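Local structure of beta-N-acetylhexosaminidase (Streptomyces plicatus, 1JAK) at residues Y227-K230 against A231-K234; Y233-I236 against V237-A240. The protein hydrolyses terminal beta-linked N-acetylhexosamine residues from glycosides, as a family 20 glycoside hydrolase that uses substrate-assisted catalysis. All coordinates share one frame; numbering follows the deposited sequence.

Interaction 1: residues Y227-K230 against A231-K234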
ATOM      1  N   TYR A 227     -16.227  -9.950  -8.119  1.00  7.03           N
ATOM      2  CA  TYR A 227     -15.881  -8.641  -8.661  1.00  6.98           C
ATOM      3  C   TYR A 227     -16.597  -7.594  -7.835  1.00  7.55           C
ATOM      4  O   TYR A 227     -17.510  -7.919  -7.071  1.00  8.73           O
ATOM      5  CB  TYR A 227     -16.293  -8.520 -10.136  1.00  6.64           C
ATOM      6  CG  TYR A 227     -17.784  -8.594 -10.383  1.00  5.71           C
ATOM      7  CD1 TYR A 227     -18.589  -7.456 -10.282  1.00  6.63           C
ATOM      8  CD2 TYR A 227     -18.393  -9.810 -10.694  1.00  7.58           C
ATOM      9  CE1 TYR A 227     -19.970  -7.532 -10.481  1.00  8.39           C
ATOM     10  CE2 TYR A 227     -19.767  -9.896 -10.895  1.00  9.16           C
ATOM     11  CZ  TYR A 227     -20.548  -8.758 -10.786  1.00 10.09           C
ATOM     12  OH  TYR A 227     -21.908  -8.857 -10.977  1.00 11.77           O
ATOM     13  N   TYR A 228     -16.175  -6.345  -7.976  1.00  7.81           N
ATOM     14  CA  TYR A 228     -16.805  -5.260  -7.245  1.00  7.52           C
ATOM     15  C   TYR A 228     -17.795  -4.533  -8.121  1.00  8.20           C
ATOM     16  O   TYR A 228     -17.505  -4.234  -9.277  1.00  8.84           O
ATOM     17  CB  TYR A 228     -15.784  -4.219  -6.787  1.00  7.46           C
ATOM     18  CG  TYR A 228     -14.598  -4.777  -6.061  1.00  5.98           C
ATOM     19  CD1 TYR A 228     -14.757  -5.527  -4.901  1.00  8.10           C
ATOM     20  CD2 TYR A 228     -13.308  -4.561  -6.542  1.00  7.28           C
ATOM     21  CE1 TYR A 228     -13.659  -6.052  -4.237  1.00  7.59           C
ATOM     22  CE2 TYR A 228     -12.205  -5.083  -5.886  1.00  7.45           C
ATOM     23  CZ  TYR A 228     -12.387  -5.828  -4.738  1.00  8.75           C
ATOM     24  OH  TYR A 228     -11.298  -6.373  -4.110  1.00  8.60           O
ATOM     25  N   THR A 229     -18.964  -4.252  -7.565  1.00  9.65           N
ATOM     26  CA  THR A 229     -19.952  -3.463  -8.278  1.00  9.41           C
ATOM     27  C   THR A 229     -19.378  -2.056  -8.136  1.00  9.97           C
ATOM     28  O   THR A 229     -18.447  -1.843  -7.356  1.00  9.62           O
ATOM     29  CB  THR A 229     -21.316  -3.484  -7.571  1.00 11.05           C
ATOM     30  OG1 THR A 229     -21.145  -3.097  -6.201  1.00  8.29           O
ATOM     31  CG2 THR A 229     -21.936  -4.865  -7.633  1.00  9.74           C
ATOM     32  N   LYS A 230     -19.919  -1.097  -8.879  1.00 10.18           N
ATOM     33  CA  LYS A 230     -19.449   0.281  -8.778  1.00 12.01           C
ATOM     34  C   LYS A 230     -19.594   0.738  -7.325  1.00 11.04           C
ATOM     35  O   LYS A 230     -18.712   1.404  -6.781  1.00 11.61           O
ATOM     36  CB  LYS A 230     -20.291   1.195  -9.668  1.00 14.20           C
ATOM     37  CG  LYS A 230     -20.391   0.774 -11.120  1.00 21.31           C
ATOM     38  CD  LYS A 230     -19.185   1.203 -11.914  1.00 24.36           C
ATOM     39  CE  LYS A 230     -19.462   1.117 -13.408  1.00 25.06           C
ATOM     40  NZ  LYS A 230     -18.265   1.510 -14.193  1.00 27.81           N
ATOM     41  N   ALA A 231     -20.715   0.376  -6.702  1.00 11.32           N
ATOM     42  CA  ALA A 231     -20.977   0.756  -5.316  1.00 10.92           C
ATOM     43  C   ALA A 231     -19.933   0.186  -4.361  1.00 11.37           C
ATOM     44  O   ALA A 231     -19.447   0.886  -3.474  1.00 10.71           O
ATOM     45  CB  ALA A 231     -22.370   0.290  -4.898  1.00 13.37           C
ATOM     46  N   GLU A 232     -19.601  -1.091  -4.532  1.00 10.15           N
ATOM     47  CA  GLU A 232     -18.599  -1.712  -3.672  1.00  9.85           C
ATOM     48  C   GLU A 232     -17.262  -1.020  -3.845  1.00  9.27           C
ATOM     49  O   GLU A 232     -16.552  -0.770  -2.872  1.00  8.59           O
ATOM     50  CB  GLU A 232     -18.439  -3.198  -3.996  1.00  8.68           C
ATOM     51  CG  GLU A 232     -19.545  -4.072  -3.445  1.00 10.97           C
ATOM     52  CD  GLU A 232     -19.338  -5.528  -3.783  1.00 13.88           C
ATOM     53  OE1 GLU A 232     -19.309  -5.849  -4.986  1.00 15.05           O
ATOM     54  OE2 GLU A 232     -19.205  -6.346  -2.848  1.00 18.29           O
ATOM     55  N   TYR A 233     -16.915  -0.711  -5.091  1.00  9.67           N
ATOM     56  CA  TYR A 233     -15.652  -0.045  -5.357  1.00  9.17           C
ATOM     57  C   TYR A 233     -15.630   1.325  -4.685  1.00  9.84           C
ATOM     58  O   TYR A 233     -14.624   1.720  -4.095  1.00  8.15           O
ATOM     59  CB  TYR A 233     -15.427   0.124  -6.857  1.00 10.85           C
ATOM     60  CG  TYR A 233     -14.047   0.642  -7.158  1.00 11.68           C
ATOM     61  CD1 TYR A 233     -12.932  -0.178  -6.994  1.00 13.92           C
ATOM     62  CD2 TYR A 233     -13.843   1.966  -7.543  1.00 11.46           C
ATOM     63  CE1 TYR A 233     -11.651   0.303  -7.199  1.00 15.53           C
ATOM     64  CE2 TYR A 233     -12.555   2.462  -7.751  1.00 15.08           C
ATOM     65  CZ  TYR A 233     -11.468   1.618  -7.575  1.00 14.87           C
ATOM     66  OH  TYR A 233     -10.192   2.086  -7.763  1.00 20.84           O
ATOM     67  N   LYS A 234     -16.741   2.050  -4.784  1.00 10.02           N
ATOM     68  CA  LYS A 234     -16.835   3.366  -4.159  1.00 11.42           C
ATOM     69  C   LYS A 234     -16.624   3.249  -2.649  1.00 10.67           C
ATOM     70  O   LYS A 234     -15.996   4.113  -2.033  1.00 10.52           O
ATOM     71  CB  LYS A 234     -18.207   3.994  -4.432  1.00 13.20           C
ATOM     72  CG  LYS A 234     -18.502   4.277  -5.893  1.00 19.74           C
ATOM     73  CD  LYS A 234     -19.894   4.879  -6.043  1.00 23.18           C
ATOM     74  CE  LYS A 234     -20.319   4.967  -7.497  1.00 26.79           C
ATOM     75  NZ  LYS A 234     -21.704   5.507  -7.630  1.00 29.48           N
TER
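Ala231 meets Thr229 across the first turn of helix 230-242, its CB lying 3.8 Å from Thr229 OG1. Glu232 comes next and makes both side-chain and backbone bonds to Thr229. Its backbone N donates to Thr229 OG1 at 3.0 Å, with an N-H...O angle of 161°. The threonine hydroxyl oxygen is placed for this by chi1 of 53°, which sets it between the residue's own backbone N and carbonyl carbon. The carboxylate of Glu232 returns the bond: OE1 accepts from Thr229 N at 3.1 Å through its anti lone pair, the one turned away from OE2. These two reciprocal bonds make a capping box. The box marks the start of the helix, and Thr229 is its N-cap. The Glu232 chain is extended beyond CG (chi2 -180°), and it runs back across the threonine side chain to bring OE1 to the amide. CG passes 3.3 Å from Thr229 OG1 on the way, and CB touches Tyr228 CB. The negative carboxylate at the helix N-terminus probably also interacts well with the helix dipole. Tyr233 gives its backbone N to Thr229 O at 3.0 Å, the first regular i to i+4 bond. Its CB lies 4.4 Å from Tyr228 CB, and the edge of its ring meets Tyr228 CD2. Lys234 N bonds to Lys230 O at 2.9 Å, and its CG comes close to the same oxygen. Lys230 NZ makes a salt bridge with Glu304 of helix 292-307. Tyr228 packs on Val176 of helix 173-184, rests its ring against Phe170 and bonds through OH to Phe171 O. Tyr233 lies on Val247 and Pro249 of barrel strand 246-250.

Interaction 2: residues Y233-I236 against V237-A240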
ATOM      1  N   TYR A 233     -16.915  -0.711  -5.091  1.00  9.67           N
ATOM      2  CA  TYR A 233     -15.652  -0.045  -5.357  1.00  9.17           C
ATOM      3  C   TYR A 233     -15.630   1.325  -4.685  1.00  9.84           C
ATOM      4  O   TYR A 233     -14.624   1.720  -4.095  1.00  8.15           O
ATOM      5  CB  TYR A 233     -15.427   0.124  -6.857  1.00 10.85           C
ATOM      6  CG  TYR A 233     -14.047   0.642  -7.158  1.00 11.68           C
ATOM      7  CD1 TYR A 233     -12.932  -0.178  -6.994  1.00 13.92           C
ATOM      8  CD2 TYR A 233     -13.843   1.966  -7.543  1.00 11.46           C
ATOM      9  CE1 TYR A 233     -11.651   0.303  -7.199  1.00 15.53           C
ATOM     10  CE2 TYR A 233     -12.555   2.462  -7.751  1.00 15.08           C
ATOM     11  CZ  TYR A 233     -11.468   1.618  -7.575  1.00 14.87           C
ATOM     12  OH  TYR A 233     -10.192   2.086  -7.763  1.00 20.84           O
ATOM     13  N   LYS A 234     -16.741   2.050  -4.784  1.00 10.02           N
ATOM     14  CA  LYS A 234     -16.835   3.366  -4.159  1.00 11.42           C
ATOM     15  C   LYS A 234     -16.624   3.249  -2.649  1.00 10.67           C
ATOM     16  O   LYS A 234     -15.996   4.113  -2.033  1.00 10.52           O
ATOM     17  CB  LYS A 234     -18.207   3.994  -4.432  1.00 13.20           C
ATOM     18  CG  LYS A 234     -18.502   4.277  -5.893  1.00 19.74           C
ATOM     19  CD  LYS A 234     -19.894   4.879  -6.043  1.00 23.18           C
ATOM     20  CE  LYS A 234     -20.319   4.967  -7.497  1.00 26.79           C
ATOM     21  NZ  LYS A 234     -21.704   5.507  -7.630  1.00 29.48           N
ATOM     22  N   GLU A 235     -17.153   2.181  -2.057  1.00 10.22           N
ATOM     23  CA  GLU A 235     -17.019   1.957  -0.619  1.00  9.34           C
ATOM     24  C   GLU A 235     -15.565   1.676  -0.247  1.00  8.75           C
ATOM     25  O   GLU A 235     -15.086   2.120   0.797  1.00  7.62           O
ATOM     26  CB  GLU A 235     -17.923   0.800  -0.180  1.00 10.13           C
ATOM     27  CG  GLU A 235     -17.779   0.369   1.282  1.00 10.50           C
ATOM     28  CD  GLU A 235     -17.994   1.495   2.288  1.00 11.65           C
ATOM     29  OE1 GLU A 235     -18.570   2.545   1.929  1.00 12.77           O
ATOM     30  OE2 GLU A 235     -17.591   1.319   3.458  1.00 13.29           O
ATOM     31  N   ILE A 236     -14.859   0.933  -1.096  1.00  7.33           N
ATOM     32  CA  ILE A 236     -13.450   0.654  -0.832  1.00  8.09           C
ATOM     33  C   ILE A 236     -12.680   1.974  -0.875  1.00  8.22           C
ATOM     34  O   ILE A 236     -11.832   2.242  -0.023  1.00  7.98           O
ATOM     35  CB  ILE A 236     -12.856  -0.320  -1.883  1.00  8.56           C
ATOM     36  CG1 ILE A 236     -13.464  -1.715  -1.697  1.00  9.94           C
ATOM     37  CG2 ILE A 236     -11.334  -0.369  -1.751  1.00  9.73           C
ATOM     38  CD1 ILE A 236     -12.975  -2.751  -2.708  1.00 10.96           C
ATOM     39  N   VAL A 237     -12.982   2.807  -1.867  1.00  8.19           N
ATOM     40  CA  VAL A 237     -12.309   4.093  -1.997  1.00  8.51           C
ATOM     41  C   VAL A 237     -12.610   4.984  -0.792  1.00  8.72           C
ATOM     42  O   VAL A 237     -11.720   5.664  -0.276  1.00  9.46           O
ATOM     43  CB  VAL A 237     -12.737   4.820  -3.295  1.00  9.39           C
ATOM     44  CG1 VAL A 237     -12.168   6.228  -3.322  1.00  8.88           C
ATOM     45  CG2 VAL A 237     -12.247   4.042  -4.507  1.00  8.47           C
ATOM     46  N   ARG A 238     -13.858   4.972  -0.338  1.00  9.06           N
ATOM     47  CA  ARG A 238     -14.246   5.789   0.810  1.00  8.83           C
ATOM     48  C   ARG A 238     -13.525   5.325   2.072  1.00  7.59           C
ATOM     49  O   ARG A 238     -13.001   6.139   2.834  1.00  8.20           O
ATOM     50  CB  ARG A 238     -15.757   5.711   1.046  1.00 10.65           C
ATOM     51  CG  ARG A 238     -16.243   6.612   2.179  1.00 12.55           C
ATOM     52  CD  ARG A 238     -17.588   6.146   2.717  1.00 14.79           C
ATOM     53  NE  ARG A 238     -17.474   4.845   3.375  1.00 15.32           N
ATOM     54  CZ  ARG A 238     -16.843   4.640   4.527  1.00 17.33           C
ATOM     55  NH1 ARG A 238     -16.269   5.653   5.165  1.00 17.48           N
ATOM     56  NH2 ARG A 238     -16.773   3.418   5.039  1.00 16.22           N
ATOM     57  N   TYR A 239     -13.505   4.012   2.290  1.00  7.81           N
ATOM     58  CA  TYR A 239     -12.850   3.450   3.466  1.00  8.04           C
ATOM     59  C   TYR A 239     -11.357   3.762   3.418  1.00  8.56           C
ATOM     60  O   TYR A 239     -10.762   4.159   4.423  1.00  8.25           O
ATOM     61  CB  TYR A 239     -13.060   1.934   3.517  1.00  7.73           C
ATOM     62  CG  TYR A 239     -12.668   1.307   4.838  1.00  8.24           C
ATOM     63  CD1 TYR A 239     -13.509   1.389   5.946  1.00  9.63           C
ATOM     64  CD2 TYR A 239     -11.450   0.640   4.984  1.00  8.35           C
ATOM     65  CE1 TYR A 239     -13.152   0.822   7.170  1.00  9.49           C
ATOM     66  CE2 TYR A 239     -11.081   0.070   6.202  1.00  9.29           C
ATOM     67  CZ  TYR A 239     -11.940   0.166   7.290  1.00 10.25           C
ATOM     68  OH  TYR A 239     -11.597  -0.399   8.496  1.00 12.37           O
ATOM     69  N   ALA A 240     -10.753   3.580   2.247  1.00  8.46           N
ATOM     70  CA  ALA A 240      -9.331   3.863   2.087  1.00  8.18           C
ATOM     71  C   ALA A 240      -9.070   5.336   2.382  1.00  8.55           C
ATOM     72  O   ALA A 240      -8.092   5.680   3.042  1.00  9.55           O
ATOM     73  CB  ALA A 240      -8.880   3.525   0.666  1.00  7.83           C
TER
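Glu235 and Arg238 form a two-pronged salt bridge one turn apart on the helix. Arg238 approaches side-on. NE donates to Glu235 OE1 at 2.9 Å, nearly straight at 174°, and NH2 donates to OE2 at 2.8 Å. Both oxygens lie near the guanidinium plane and are met on their syn sides, but the nitrogens sit well out of the carboxylate plane, as the two groups are turned 36° apart. Glu235 reaches its partner because its chain bends at chi2 (56°), while Arg238 bends at chi3. OE2 also has a salt bridge to Lys177 of helix 173-184. Four i to i+4 backbone bonds hold the same turns, from Val237 N to Tyr233 O through to Ala240 N to Ile236 O at 2.8 Å. On the barrel side, Val237 CG2 makes an off-centre CH-pi contact with the Tyr233 ring, 3.6 Å from CE2. Ile236 packs on Leu193 of strand 190-194, and Val237 and Ala240 pack on Val247. The Tyr239 OH bonds to Asp181. The helix is thus amphipathic, with charge on one side and apolar groups against the sheet. The two positive partners would probably favour the ionised carboxylate; of these, Lys177 links the helix to helix 173-184.

How the interactions relate
Interaction 1 comes first along the chain and interaction 2 follows on the same helix, 230-242. Their centres are about 8 Å apart. They share Tyr233 and Lys234, and they also touch directly, Tyr228 CE1 lying 3.7 Å from Ile236 CD1. Interaction 1 starts the helix and interaction 2 continues it through its middle. Both lie in the catalytic alpha/beta barrel, where this helix precedes strand 246-250 and packs outside the parallel strands beside helix 173-184. Neither includes a residue of the pocket that holds the GalNAc-isofagomine inhibitor. The pair therefore describes how one outer helix is begun and seated on the barrel, rather than the catalytic chemistry.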